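PDB 4F1V: putative alkaline phosphatase from Pseudomonas fluorescens, which binds phosphate with high affinity in the periplasm and probably serves as the solute-binding component of the PstSACB phosphate importer. Local coordinates for residues Y207-P210 with D211-A214; D221-K225 with V226-G230; L296-S299 with Q300-D304; Q307-Q310 with V311-F315. All coordinates share one frame; numbering follows the deposited sequence.

All four contacts are local, each between neighbouring parts of one continuous piece of chain. Contact 1 lies in the loop after strand 204-205, and contact 2, further along, ends on strand 228-229; the two touch through Ala213 O and Val226 CG2. Contact 3 leads from strand 291-299 toward helix 305-318, and contact 4 lies in that helix, their centres about 9 Å apart. The pairs are well separated, the centres of contacts 2 and 3 being about 41 Å apart. The touching residues of contact 3 are all buried and rest on side-chain hydroxyls and aromatic packing; the others are partly buried. Turns dominate contacts 1 and 2, with waters nearby, whereas contact 4 is regular helix backbone with one largely apolar side.

Contact 1. Residues Y207-P210 with D211-A214; sequences YMSP and DFAA
A tight local turn, closed by one backbone bond and packed by methionine, joins Met208 and Ser209 to Phe212 and Ala213 in the loop after strand 204-205. Ala213 N donates to Ser209 O at 2.9 Å, though the bond is bent at the hydrogen (133°). Asp211 to Ala214 then form a type I beta turn. The hydroxyl of Ser209 folds back over the same bend: with OG anti to its own nitrogen (chi1 170°) it sits by the start of the turn and takes a weak bond from Asp211 N at 3.2 Å. Its stronger partner is the carbonyl O of Leu10, a phosphate-pocket residue, and the Ser209 side chain lies about 7 Å from the bound hydrogenphosphate.

Met208 supplies the apolar half. Its chain, bent at chi2 and chi3, lays CG against Ala213 CB at 3.9 Å and brings SD to Phe212 CB at 3.8 Å, while Val194 and Met195 of helix 190-198 also touch it. The Phe212 ring, in one of its two conformers, meets Ser209 OG obliquely. Water 1 lies within bonding distance of Pro210 O (2.8 Å) and of Ala214 O, with more acceptors around it than it has protons to give. The chemistry is thus divided: a backbone bond closes the bend, the methionine sulfur and methylene pack against Phe212 CB and Ala213 CB, and the serine hydroxyl ties the turn to the loop that lines the phosphate site.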
ATOM      1  N   TYR A 207      -0.361 -12.975   2.474  1.00  3.53           N
ATOM      2  CA  TYR A 207      -1.047 -11.804   1.953  1.00  3.35           C
ATOM      3  C   TYR A 207      -0.027 -10.997   1.153  1.00  3.39           C
ATOM      4  O   TYR A 207       1.167 -10.985   1.479  1.00  4.09           O
ATOM      5  CB  TYR A 207      -1.660 -10.958   3.112  1.00  3.91           C
ATOM      6  CG  TYR A 207      -0.633 -10.523   4.132  1.00  3.59           C
ATOM      7  CD1 TYR A 207       0.000  -9.292   4.029  1.00  3.38           C
ATOM      8  CD2 TYR A 207      -0.244 -11.383   5.155  1.00  3.86           C
ATOM      9  CE1 TYR A 207       0.991  -8.904   4.934  1.00  3.53           C
ATOM     10  CE2 TYR A 207       0.735 -10.984   6.066  1.00  3.40           C
ATOM     11  CZ  TYR A 207       1.347  -9.767   5.973  1.00  3.43           C
ATOM     12  OH  TYR A 207       2.347  -9.421   6.851  1.00  4.40           O
ATOM     13  N   MET A 208      -0.480 -10.324   0.068  1.00  3.35           N
ATOM     14  CA  MET A 208       0.527  -9.859  -0.910  1.00  3.14           C
ATOM     15  C   MET A 208      -0.008  -8.803  -1.863  1.00  3.15           C
ATOM     16  O   MET A 208      -1.173  -8.841  -2.307  1.00  3.57           O
ATOM     17  CB  MET A 208       0.967 -11.088  -1.746  1.00  2.99           C
ATOM     18  CG  MET A 208       2.096 -10.892  -2.729  1.00  3.24           C
ATOM     19  SD  MET A 208       3.620 -10.186  -2.040  1.00  3.82           S
ATOM     20  CE  MET A 208       3.960 -11.378  -0.772  1.00  4.43           C
ATOM     21  N   SER A 209       0.901  -7.912  -2.251  1.00  3.02           N
ATOM     22  CA  SER A 209       0.709  -7.060  -3.416  1.00  3.23           C
ATOM     23  C   SER A 209       0.118  -7.847  -4.596  1.00  3.15           C
ATOM     24  O   SER A 209       0.647  -8.928  -4.910  1.00  3.49           O
ATOM     25  CB  SER A 209       2.081  -6.508  -3.877  1.00  3.70           C
ATOM     26  OG  SER A 209       1.982  -5.882  -5.096  1.00  4.25           O
ATOM     27  N   PRO A 210      -0.875  -7.316  -5.304  1.00  3.13           N
ATOM     28  CA  PRO A 210      -1.413  -8.066  -6.439  1.00  3.44           C
ATOM     29  C   PRO A 210      -0.436  -8.154  -7.582  1.00  3.40           C
ATOM     30  O   PRO A 210      -0.570  -9.047  -8.435  1.00  5.29           O
ATOM     31  CB  PRO A 210      -2.692  -7.297  -6.780  1.00  4.40           C
ATOM     32  CG  PRO A 210      -2.371  -5.879  -6.335  1.00  3.97           C
ATOM     33  CD  PRO A 210      -1.586  -6.049  -5.064  1.00  3.93           C
ATOM     34  N   ASP A 211       0.555  -7.277  -7.622  0.70  3.26           N
ATOM     35  CA  ASP A 211       1.629  -7.462  -8.627  0.70  3.65           C
ATOM     36  C   ASP A 211       2.429  -8.719  -8.329  0.70  4.07           C
ATOM     37  O   ASP A 211       2.478  -9.686  -9.072  0.70  6.56           O
ATOM     38  CB  ASP A 211       2.537  -6.230  -8.649  0.70  4.51           C
ATOM     39  CG  ASP A 211       3.763  -6.486  -9.528  0.70  5.17           C
ATOM     40  OD1 ASP A 211       4.868  -6.104  -9.138  0.70  5.67           O
ATOM     41  OD2 ASP A 211       3.564  -7.133 -10.618  0.70  7.54           O
ATOM     42  N   PHE A 212       3.051  -8.803  -7.155  0.70  3.85           N
ATOM     43  CA  PHE A 212       3.900  -9.901  -6.820  0.70  4.25           C
ATOM     44  C   PHE A 212       3.152 -11.248  -6.558  0.70  3.99           C
ATOM     45  O   PHE A 212       3.782 -12.320  -6.548  0.70  4.26           O
ATOM     46  CB  PHE A 212       4.795  -9.557  -5.630  0.70  5.36           C
ATOM     47  CG  PHE A 212       5.827  -8.471  -5.986  0.70  6.51           C
ATOM     48  CD1 PHE A 212       6.868  -8.730  -6.892  0.70  8.30           C
ATOM     49  CD2 PHE A 212       5.677  -7.181  -5.517  0.70  6.86           C
ATOM     50  CE1 PHE A 212       7.771  -7.738  -7.244  0.70  9.27           C
ATOM     51  CE2 PHE A 212       6.631  -6.213  -5.838  0.70  7.64           C
ATOM     52  CZ  PHE A 212       7.657  -6.480  -6.742  0.70  9.81           C
ATOM     53  N   ALA A 213       1.834 -11.203  -6.350  1.00  4.06           N
ATOM     54  CA  ALA A 213       1.097 -12.429  -6.048  1.00  4.37           C
ATOM     55  C   ALA A 213       1.011 -13.407  -7.201  1.00  5.08           C
ATOM     56  O   ALA A 213       0.748 -14.582  -6.951  1.00  6.03           O
ATOM     57  CB  ALA A 213      -0.290 -12.106  -5.527  1.00  4.68           C
ATOM     58  N   ALA A 214       1.191 -12.918  -8.433  1.00  5.38           N
ATOM     59  CA  ALA A 214       1.184 -13.799  -9.588  1.00  6.35           C
ATOM     60  C   ALA A 214       2.168 -13.261 -10.596  1.00  6.24           C
ATOM     61  O   ALA A 214       2.255 -12.045 -10.795  1.00  6.82           O
ATOM     62  CB  ALA A 214      -0.209 -13.905 -10.254  1.00  9.51           C
TER
HETATM   63  O   HOH W   1       0.015  -9.967 -11.068  1.00  7.83           O

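Contact 2. Residues D221-K225 with V226-G230; sequences DDATK and VARVG
Val226, Ala223 and Lys225 bury the most surface where the chain turns from residues 221-225 into strand 228-229. Val226 is gripped at its backbone: its N donates to Asp222 O at 2.9 Å, and the same oxygen also accepts from Lys225 N. Val226 O in turn receives an almost straight CA-H...O contact from Ala223 CA at 3.3 Å, while the valine side chain packs on Pro242. The Lys225 side chain runs off to the exposed surface.

Ala223 CB sits over one face of the Arg228 guanidinium, 3.7 Å from NE, in one of the two conformers of the arginine. In that conformer the chain, extended from CG to NE, carries the flat group back beside the turn, where waters 2 and 3 meet its edge in plane. Both waters donate to Asp221 O, so one carbonyl is linked to NE and NH2 by two separate bridges.

Asp222 OD1 accepts from Thr224 N at 3.0 Å and from Thr224 OG1 at 2.7 Å, both arriving from the same face of the carboxylate. The carboxylate bond to the nitrogen two residues on defines an Asx turn, here leading into strand 228-229, which pairs in parallel with strand 108-109.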
ATOM      1  N   ASP A 221      -6.424 -14.761 -11.315  1.00  5.36           N
ATOM      2  CA  ASP A 221      -7.676 -15.493 -11.487  1.00  5.76           C
ATOM      3  C   ASP A 221      -7.516 -16.996 -11.381  1.00  5.98           C
ATOM      4  O   ASP A 221      -8.514 -17.735 -11.467  1.00  7.98           O
ATOM      5  CB  ASP A 221      -8.307 -15.190 -12.825  1.00  6.71           C
ATOM      6  CG  ASP A 221      -8.772 -13.751 -12.930  1.00  9.97           C
ATOM      7  OD1 ASP A 221      -9.401 -13.217 -11.997  1.00 12.59           O
ATOM      8  OD2 ASP A 221      -8.492 -13.149 -14.003  1.00 14.35           O
ATOM      9  N   ASP A 222      -6.299 -17.482 -11.161  1.00  5.74           N
ATOM     10  CA  ASP A 222      -6.051 -18.935 -11.009  1.00  5.88           C
ATOM     11  C   ASP A 222      -6.190 -19.332  -9.553  1.00  5.44           C
ATOM     12  O   ASP A 222      -5.265 -19.109  -8.758  1.00  5.42           O
ATOM     13  CB  ASP A 222      -4.678 -19.268 -11.546  1.00  7.18           C
ATOM     14  CG  ASP A 222      -4.367 -20.768 -11.506  1.00  7.32           C
ATOM     15  OD1 ASP A 222      -5.160 -21.523 -10.910  1.00  8.45           O
ATOM     16  OD2 ASP A 222      -3.370 -21.157 -12.123  1.00 11.48           O
ATOM     17  N   ALA A 223      -7.380 -19.851  -9.195  1.00  5.78           N
ATOM     18  CA  ALA A 223      -7.694 -20.187  -7.794  1.00  5.43           C
ATOM     19  C   ALA A 223      -7.009 -21.477  -7.272  1.00  5.18           C
ATOM     20  O   ALA A 223      -7.272 -21.877  -6.163  1.00  5.80           O
ATOM     21  CB  ALA A 223      -9.182 -20.248  -7.584  1.00  7.19           C
ATOM     22  N   THR A 224      -6.131 -22.077  -8.094  1.00  5.47           N
ATOM     23  CA  THR A 224      -5.233 -23.107  -7.661  1.00  5.59           C
ATOM     24  C   THR A 224      -3.948 -22.522  -7.028  1.00  5.69           C
ATOM     25  O   THR A 224      -3.132 -23.270  -6.534  1.00  6.16           O
ATOM     26  CB  THR A 224      -4.910 -24.136  -8.731  1.00  6.20           C
ATOM     27  OG1 THR A 224      -3.937 -23.604  -9.623  1.00  7.32           O
ATOM     28  CG2 THR A 224      -6.148 -24.626  -9.408  1.00  7.86           C
ATOM     29  N   LYS A 225      -3.762 -21.186  -7.203  0.70  4.95           N
ATOM     30  CA  LYS A 225      -2.578 -20.426  -6.764  0.70  4.78           C
ATOM     31  C   LYS A 225      -2.870 -19.153  -5.993  0.70  4.06           C
ATOM     32  O   LYS A 225      -1.997 -18.733  -5.178  0.70  4.38           O
ATOM     33  CB  LYS A 225      -1.729 -20.044  -8.028  0.70  4.76           C
ATOM     34  CG  LYS A 225      -1.249 -21.276  -8.776  0.70  5.57           C
ATOM     35  CD  LYS A 225      -0.439 -20.931  -9.997  0.70  9.92           C
ATOM     36  CE  LYS A 225       0.260 -22.113 -10.623  0.70 11.02           C
ATOM     37  NZ  LYS A 225       1.346 -22.658  -9.698  0.70 15.86           N
ATOM     38  N   VAL A 226      -4.002 -18.506  -6.233  1.00  4.29           N
ATOM     39  CA  VAL A 226      -4.366 -17.220  -5.601  1.00  4.38           C
ATOM     40  C   VAL A 226      -5.808 -17.411  -5.140  1.00  4.43           C
ATOM     41  O   VAL A 226      -6.707 -17.632  -5.984  1.00  4.87           O
ATOM     42  CB  VAL A 226      -4.171 -16.040  -6.539  1.00  4.80           C
ATOM     43  CG1 VAL A 226      -4.656 -14.735  -5.876  1.00  5.60           C
ATOM     44  CG2 VAL A 226      -2.736 -15.892  -6.986  1.00  4.84           C
ATOM     45  N   ALA A 227      -6.049 -17.361  -3.849  1.00  4.18           N
ATOM     46  CA  ALA A 227      -7.366 -17.729  -3.356  1.00  4.67           C
ATOM     47  C   ALA A 227      -8.428 -16.694  -3.766  1.00  4.60           C
ATOM     48  O   ALA A 227      -8.194 -15.483  -3.709  1.00  5.41           O
ATOM     49  CB  ALA A 227      -7.357 -17.848  -1.848  1.00  5.70           C
ATOM     50  N   ARG A 228      -9.603 -17.201  -4.139  0.70  4.30           N
ATOM     51  CA  ARG A 228     -10.775 -16.344  -4.107  0.70  4.49           C
ATOM     52  C   ARG A 228     -11.086 -15.989  -2.646  0.70  4.47           C
ATOM     53  O   ARG A 228     -10.747 -16.744  -1.744  0.70  4.92           O
ATOM     54  CB  ARG A 228     -11.962 -17.038  -4.787  0.70  5.59           C
ATOM     55  CG  ARG A 228     -11.735 -17.333  -6.280  0.70  6.76           C
ATOM     56  CD  ARG A 228     -12.731 -18.374  -6.816  0.70  7.12           C
ATOM     57  NE  ARG A 228     -12.438 -18.659  -8.207  0.70  9.70           N
ATOM     58  CZ  ARG A 228     -13.000 -19.695  -8.854  0.70 10.67           C
ATOM     59  NH1 ARG A 228     -13.917 -20.443  -8.214  0.70 10.15           N
ATOM     60  NH2 ARG A 228     -12.657 -19.896 -10.128  0.70 13.86           N
ATOM     61  N   VAL A 229     -11.771 -14.834  -2.443  1.00  4.50           N
ATOM     62  CA  VAL A 229     -12.255 -14.462  -1.132  1.00  4.86           C
ATOM     63  C   VAL A 229     -13.694 -13.999  -1.262  1.00  5.12           C
ATOM     64  O   VAL A 229     -14.034 -13.242  -2.165  1.00  5.54           O
ATOM     65  CB  VAL A 229     -11.369 -13.356  -0.449  1.00  4.94           C
ATOM     66  CG1 VAL A 229     -11.915 -12.998   0.908  1.00  6.12           C
ATOM     67  CG2 VAL A 229      -9.920 -13.805  -0.360  1.00  5.46           C
ATOM     68  N   GLY A 230     -14.526 -14.491  -0.310  1.00  5.14           N
ATOM     69  CA  GLY A 230     -15.924 -14.071  -0.246  1.00  6.08           C
ATOM     70  C   GLY A 230     -16.951 -15.202  -0.313  1.00  6.10           C
ATOM     71  O   GLY A 230     -18.137 -14.943  -0.336  1.00  8.08           O
TER
HETATM   72  O   HOH W   2     -10.369 -17.151  -9.396  1.00  8.20           O
HETATM   73  O   HOH W   3     -10.889 -18.982 -12.336  0.40 19.15           O

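Contact 3. Residues L296-S299 with Q300-D304; sequences LIFS and QCYAD
This strand-to-helix connection leaves the end of strand 291-299, in the five-stranded mixed sheet, and leads to helix 305-318; Tyr302 folds back on Phe298 and Ser299 to close it. Ser299 N donates to Tyr302 OH at 3.0 Å along a nearly straight line (166°). The phenol oxygen is also hydrogen-bonded to His58 O, so it links the strand end to the chain just before strand 59-62. Tyr302 has CG beside its backbone nitrogen (chi1 -65°), which lays the ring along the strand end. Ser299 CB stands over one ring face in a CH-pi contact, 4.1 Å from the centroid.

Phe298 CD2 lies 3.6 Å from Tyr302 OH, the two side chains crossing at a slant. The phenylalanine also stacks on Trp59, and Val311 of the helix touches both Phe298 and Tyr302. A leucine in place of Tyr302 would probably leave Ser299 N and His58 O without their shared hydroxyl partner and open a gap over Ser299 CB.

Cys301 is tied by a disulfide to Cys364, and Gln300 NE2 bonds to Ser357 O and Ala355 O, joining the connection to the C-terminal part of the chain. The Ser299 hydroxyl closes the bend itself: OG donates to Cys301 O at 2.7 Å, tilted 23° from the carbonyl plane.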
ATOM      1  N   LEU A 296       2.088   8.467  -1.860  0.70  3.18           N
ATOM      2  CA  LEU A 296       3.355   9.232  -2.032  0.70  3.74           C
ATOM      3  C   LEU A 296       3.525  10.177  -0.835  0.70  2.78           C
ATOM      4  O   LEU A 296       2.546  10.734  -0.318  0.70  3.27           O
ATOM      5  CB  LEU A 296       3.260  10.122  -3.270  0.70  3.65           C
ATOM      6  CG  LEU A 296       2.882   9.482  -4.618  0.70  4.48           C
ATOM      7  CD1 LEU A 296       2.847  10.516  -5.737  0.70  5.21           C
ATOM      8  CD2 LEU A 296       3.775   8.338  -4.958  0.70  5.10           C
ATOM      9  N   ILE A 297       4.779  10.408  -0.457  0.65  2.83           N
ATOM     10  CA  ILE A 297       5.147  11.411   0.526  0.65  2.44           C
ATOM     11  C   ILE A 297       6.263  12.261  -0.099  0.65  2.65           C
ATOM     12  O   ILE A 297       7.309  11.741  -0.493  0.65  2.87           O
ATOM     13  CB  ILE A 297       5.641  10.774   1.824  0.65  2.87           C
ATOM     14  CG1 ILE A 297       4.546   9.868   2.441  0.65  2.71           C
ATOM     15  CG2 ILE A 297       6.067  11.858   2.845  0.65  3.11           C
ATOM     16  CD1 ILE A 297       5.106   8.936   3.527  0.65  2.60           C
ATOM     17  N   PHE A 298       5.990  13.577  -0.226  1.00  3.20           N
ATOM     18  CA  PHE A 298       6.892  14.565  -0.821  1.00  3.26           C
ATOM     19  C   PHE A 298       6.998  15.776   0.137  1.00  3.08           C
ATOM     20  O   PHE A 298       6.248  15.895   1.098  1.00  3.53           O
ATOM     21  CB  PHE A 298       6.375  15.035  -2.190  1.00  3.29           C
ATOM     22  CG  PHE A 298       6.693  14.108  -3.353  1.00  3.27           C
ATOM     23  CD1 PHE A 298       5.984  12.931  -3.579  1.00  3.86           C
ATOM     24  CD2 PHE A 298       7.762  14.406  -4.190  1.00  3.54           C
ATOM     25  CE1 PHE A 298       6.327  12.089  -4.650  1.00  3.71           C
ATOM     26  CE2 PHE A 298       8.107  13.557  -5.223  1.00  3.82           C
ATOM     27  CZ  PHE A 298       7.392  12.426  -5.460  1.00  3.91           C
ATOM     28  N   SER A 299       7.928  16.689  -0.201  1.00  3.57           N
ATOM     29  CA  SER A 299       7.911  18.045   0.400  1.00  3.55           C
ATOM     30  C   SER A 299       7.172  19.007  -0.496  1.00  3.45           C
ATOM     31  O   SER A 299       7.255  18.919  -1.730  1.00  4.01           O
ATOM     32  CB  SER A 299       9.374  18.489   0.581  1.00  4.04           C
ATOM     33  OG  SER A 299       9.397  19.732   1.313  1.00  3.95           O
ATOM     34  N   GLN A 300       6.519  19.995   0.130  1.00  3.33           N
ATOM     35  CA  GLN A 300       6.005  21.114  -0.656  1.00  3.94           C
ATOM     36  C   GLN A 300       7.158  21.949  -1.255  1.00  3.69           C
ATOM     37  O   GLN A 300       7.005  22.558  -2.289  1.00  4.24           O
ATOM     38  CB  GLN A 300       5.124  22.019   0.166  1.00  3.79           C
ATOM     39  CG  GLN A 300       4.452  23.116  -0.618  1.00  4.38           C
ATOM     40  CD  GLN A 300       3.581  24.049   0.204  1.00  4.60           C
ATOM     41  OE1 GLN A 300       3.310  23.827   1.398  1.00  5.24           O
ATOM     42  NE2 GLN A 300       3.106  25.089  -0.453  1.00  4.65           N
ATOM     43  N   CYS A 301       8.302  21.992  -0.542  1.00  3.67           N
ATOM     44  CA  CYS A 301       9.360  22.941  -0.874  1.00  3.80           C
ATOM     45  C   CYS A 301      10.721  22.209  -0.945  1.00  3.64           C
ATOM     46  O   CYS A 301      11.048  21.350  -0.086  1.00  3.78           O
ATOM     47  CB  CYS A 301       9.476  24.060   0.173  1.00  4.50           C
ATOM     48  SG  CYS A 301       7.928  24.916   0.562  1.00  5.05           S
ATOM     49  N   TYR A 302      11.524  22.621  -1.919  1.00  4.05           N
ATOM     50  CA  TYR A 302      12.887  22.160  -2.101  1.00  4.34           C
ATOM     51  C   TYR A 302      13.781  23.389  -2.249  1.00  4.59           C
ATOM     52  O   TYR A 302      13.436  24.277  -3.031  1.00  5.09           O
ATOM     53  CB  TYR A 302      13.032  21.204  -3.318  1.00  4.26           C
ATOM     54  CG  TYR A 302      12.264  19.918  -3.098  1.00  4.02           C
ATOM     55  CD1 TYR A 302      10.904  19.807  -3.407  1.00  3.82           C
ATOM     56  CD2 TYR A 302      12.889  18.794  -2.556  1.00  4.43           C
ATOM     57  CE1 TYR A 302      10.178  18.657  -3.160  1.00  4.07           C
ATOM     58  CE2 TYR A 302      12.173  17.619  -2.280  1.00  3.98           C
ATOM     59  CZ  TYR A 302      10.811  17.541  -2.594  1.00  3.56           C
ATOM     60  OH  TYR A 302      10.042  16.432  -2.336  1.00  3.83           O
ATOM     61  N   ALA A 303      14.883  23.488  -1.530  1.00  5.37           N
ATOM     62  CA  ALA A 303      15.724  24.671  -1.661  1.00  6.71           C
ATOM     63  C   ALA A 303      16.146  24.859  -3.109  1.00  5.55           C
ATOM     64  O   ALA A 303      16.272  25.997  -3.612  1.00  7.28           O
ATOM     65  CB  ALA A 303      16.976  24.587  -0.758  1.00  9.68           C
ATOM     66  N   ASP A 304      16.436  23.786  -3.833  1.00  4.62           N
ATOM     67  CA  ASP A 304      16.894  23.888  -5.208  1.00  4.62           C
ATOM     68  C   ASP A 304      15.706  24.082  -6.206  1.00  4.89           C
ATOM     69  O   ASP A 304      14.720  23.347  -6.192  1.00  4.72           O
ATOM     70  CB  ASP A 304      17.689  22.614  -5.548  1.00  5.16           C
ATOM     71  CG  ASP A 304      18.295  22.768  -6.956  1.00  5.20           C
ATOM     72  OD1 ASP A 304      19.123  23.697  -7.099  1.00  5.92           O
ATOM     73  OD2 ASP A 304      17.913  21.998  -7.860  1.00  6.28           O
TER

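Contact 4. Residues Q307-Q310 with V311-F315; sequences QTTQ and VRDFF
Four successive backbone bonds carry this contact: Val311 N to Gln307 O (2.9 Å), Arg312 N to Thr308 O (3.0 Å), Asp313 N to Thr309 O (2.9 Å) and Phe314 N to Gln310 O (3.1 Å). Arg312 makes the straightest of them, 170° at the hydrogen.

Outward from this ladder, the side chains divide by face. On the exposed side Thr309 and Asp313 run side by side and point the same way, with Thr309 CG2 3.7 Å from Asp313 OD2. In one of its two conformers the threonine puts its methyl, rather than its hydroxyl, next to the carboxylate because CG2 is the branch anti to the backbone nitrogen; OG1 turns back to Ala305 O. Arg312 starts close to the helix, its CG 3.5 Å from Thr308 O, then bends at chi3 and leads off to Leu350 O and Ile358 O, which accept from NH1. Its charged end thereby links the helix to the chain that follows helix 339-349.

The buried side is largely apolar: Val311, Phe314 and Phe315 lie against strand 291-299. Phe315 meets Phe298 edge-to-face, and Phe314 lies on Leu296 of the same strand. Gln307 is the buried polar side chain here, and its NE2 is satisfied by Met1 O. The pattern is that of an amphipathic alpha-helix with i to i+4 bonding, laid on the five-stranded mixed sheet in one lobe of a periplasmic binding protein.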
ATOM      1  N   GLN A 307      15.241  20.973  -8.768  0.60  3.92           N
ATOM      2  CA  GLN A 307      14.534  19.844  -8.137  0.60  3.96           C
ATOM      3  C   GLN A 307      13.053  20.176  -7.922  0.60  4.09           C
ATOM      4  O   GLN A 307      12.201  19.318  -8.158  0.60  3.15           O
ATOM      5  CB  GLN A 307      15.205  19.433  -6.820  0.60  4.70           C
ATOM      6  CG  GLN A 307      16.601  18.848  -6.960  0.60  5.26           C
ATOM      7  CD  GLN A 307      17.231  18.356  -5.714  0.60  6.54           C
ATOM      8  OE1 GLN A 307      16.887  18.768  -4.584  0.60  7.38           O
ATOM      9  NE2 GLN A 307      18.144  17.371  -5.863  0.60  9.75           N
ATOM     10  N   THR A 308      12.733  21.399  -7.483  1.00  4.35           N
ATOM     11  CA  THR A 308      11.348  21.791  -7.361  1.00  4.34           C
ATOM     12  C   THR A 308      10.589  21.596  -8.675  1.00  4.67           C
ATOM     13  O   THR A 308       9.498  20.992  -8.693  1.00  4.51           O
ATOM     14  CB  THR A 308      11.269  23.291  -6.917  1.00  4.35           C
ATOM     15  OG1 THR A 308      11.823  23.431  -5.619  1.00  4.88           O
ATOM     16  CG2 THR A 308       9.810  23.746  -6.822  1.00  5.54           C
ATOM     17  N   THR A 309      11.172  22.096  -9.767  0.80  5.04           N
ATOM     18  CA  THR A 309      10.555  21.930 -11.071  0.80  5.82           C
ATOM     19  C   THR A 309      10.333  20.444 -11.385  0.80  5.06           C
ATOM     20  O   THR A 309       9.250  20.059 -11.886  0.80  5.35           O
ATOM     21  CB  THR A 309      11.412  22.616 -12.148  0.80  6.35           C
ATOM     22  OG1 THR A 309      11.463  23.994 -11.888  0.80  7.25           O
ATOM     23  CG2 THR A 309      10.844  22.349 -13.520  0.80  7.95           C
ATOM     24  N   GLN A 310      11.357  19.642 -11.167  0.70  3.71           N
ATOM     25  CA  GLN A 310      11.279  18.200 -11.541  0.70  3.51           C
ATOM     26  C   GLN A 310      10.185  17.502 -10.717  0.70  3.15           C
ATOM     27  O   GLN A 310       9.506  16.599 -11.240  0.70  3.23           O
ATOM     28  CB  GLN A 310      12.650  17.574 -11.313  0.70  4.42           C
ATOM     29  CG  GLN A 310      13.608  18.076 -12.405  0.70  5.02           C
ATOM     30  CD  GLN A 310      15.064  17.570 -12.086  0.70  5.93           C
ATOM     31  OE1 GLN A 310      15.444  17.357 -10.993  0.70  8.66           O
ATOM     32  NE2 GLN A 310      15.817  17.543 -13.193  0.70  9.67           N
ATOM     33  N   VAL A 311      10.021  17.858  -9.437  1.00  4.30           N
ATOM     34  CA  VAL A 311       8.946  17.256  -8.649  1.00  3.81           C
ATOM     35  C   VAL A 311       7.575  17.703  -9.206  1.00  3.95           C
ATOM     36  O   VAL A 311       6.677  16.857  -9.364  1.00  4.73           O
ATOM     37  CB  VAL A 311       9.101  17.630  -7.153  1.00  4.36           C
ATOM     38  CG1 VAL A 311       7.846  17.274  -6.382  1.00  4.01           C
ATOM     39  CG2 VAL A 311      10.305  16.947  -6.547  1.00  4.68           C
ATOM     40  N   ARG A 312       7.447  18.984  -9.513  1.00  4.34           N
ATOM     41  CA  ARG A 312       6.182  19.424 -10.127  1.00  4.28           C
ATOM     42  C   ARG A 312       5.910  18.634 -11.404  1.00  4.00           C
ATOM     43  O   ARG A 312       4.753  18.228 -11.650  1.00  4.91           O
ATOM     44  CB  ARG A 312       6.215  20.951 -10.438  1.00  4.25           C
ATOM     45  CG  ARG A 312       6.182  21.820  -9.202  1.00  4.31           C
ATOM     46  CD  ARG A 312       6.215  23.297  -9.502  1.00  5.66           C
ATOM     47  NE  ARG A 312       5.121  23.692 -10.372  1.00  5.69           N
ATOM     48  CZ  ARG A 312       3.862  23.876 -10.011  1.00  5.66           C
ATOM     49  NH1 ARG A 312       3.505  23.810  -8.689  1.00  5.57           N
ATOM     50  NH2 ARG A 312       2.885  24.120 -10.892  1.00  7.40           N
ATOM     51  N   ASP A 313       6.897  18.446 -12.271  1.00  4.53           N
ATOM     52  CA  ASP A 313       6.677  17.758 -13.524  1.00  4.96           C
ATOM     53  C   ASP A 313       6.240  16.311 -13.303  1.00  4.42           C
ATOM     54  O   ASP A 313       5.428  15.773 -14.089  1.00  4.92           O
ATOM     55  CB  ASP A 313       7.940  17.828 -14.377  1.00  4.85           C
ATOM     56  CG  ASP A 313       8.280  19.243 -14.891  1.00  6.25           C
ATOM     57  OD1 ASP A 313       7.360  20.099 -14.863  1.00  8.35           O
ATOM     58  OD2 ASP A 313       9.419  19.432 -15.346  1.00  8.56           O
ATOM     59  N   PHE A 314       6.730  15.654 -12.257  1.00  4.33           N
ATOM     60  CA  PHE A 314       6.230  14.315 -11.927  1.00  4.25           C
ATOM     61  C   PHE A 314       4.759  14.334 -11.528  1.00  3.70           C
ATOM     62  O   PHE A 314       3.945  13.522 -12.011  1.00  4.55           O
ATOM     63  CB  PHE A 314       7.062  13.677 -10.819  1.00  4.58           C
ATOM     64  CG  PHE A 314       6.470  12.368 -10.320  1.00  4.09           C
ATOM     65  CD1 PHE A 314       6.338  11.280 -11.191  1.00  4.41           C
ATOM     66  CD2 PHE A 314       6.007  12.242  -9.016  1.00  5.30           C
ATOM     67  CE1 PHE A 314       5.725  10.106 -10.733  1.00  5.12           C
ATOM     68  CE2 PHE A 314       5.364  11.098  -8.589  1.00  5.97           C
ATOM     69  CZ  PHE A 314       5.204  10.021  -9.466  1.00  5.44           C
ATOM     70  N   PHE A 315       4.347  15.267 -10.657  1.00  4.14           N
ATOM     71  CA  PHE A 315       2.961  15.376 -10.307  1.00  3.94           C
ATOM     72  C   PHE A 315       2.088  15.661 -11.541  1.00  4.25           C
ATOM     73  O   PHE A 315       0.967  15.142 -11.649  1.00  4.49           O
ATOM     74  CB  PHE A 315       2.736  16.457  -9.221  1.00  4.03           C
ATOM     75  CG  PHE A 315       2.925  15.942  -7.798  1.00  4.25           C
ATOM     76  CD1 PHE A 315       1.814  15.868  -6.918  1.00  4.67           C
ATOM     77  CD2 PHE A 315       4.154  15.551  -7.297  1.00  4.69           C
ATOM     78  CE1 PHE A 315       1.943  15.424  -5.653  1.00  5.60           C
ATOM     79  CE2 PHE A 315       4.287  15.043  -6.018  1.00  5.42           C
ATOM     80  CZ  PHE A 315       3.188  14.994  -5.195  1.00  5.43           C
TER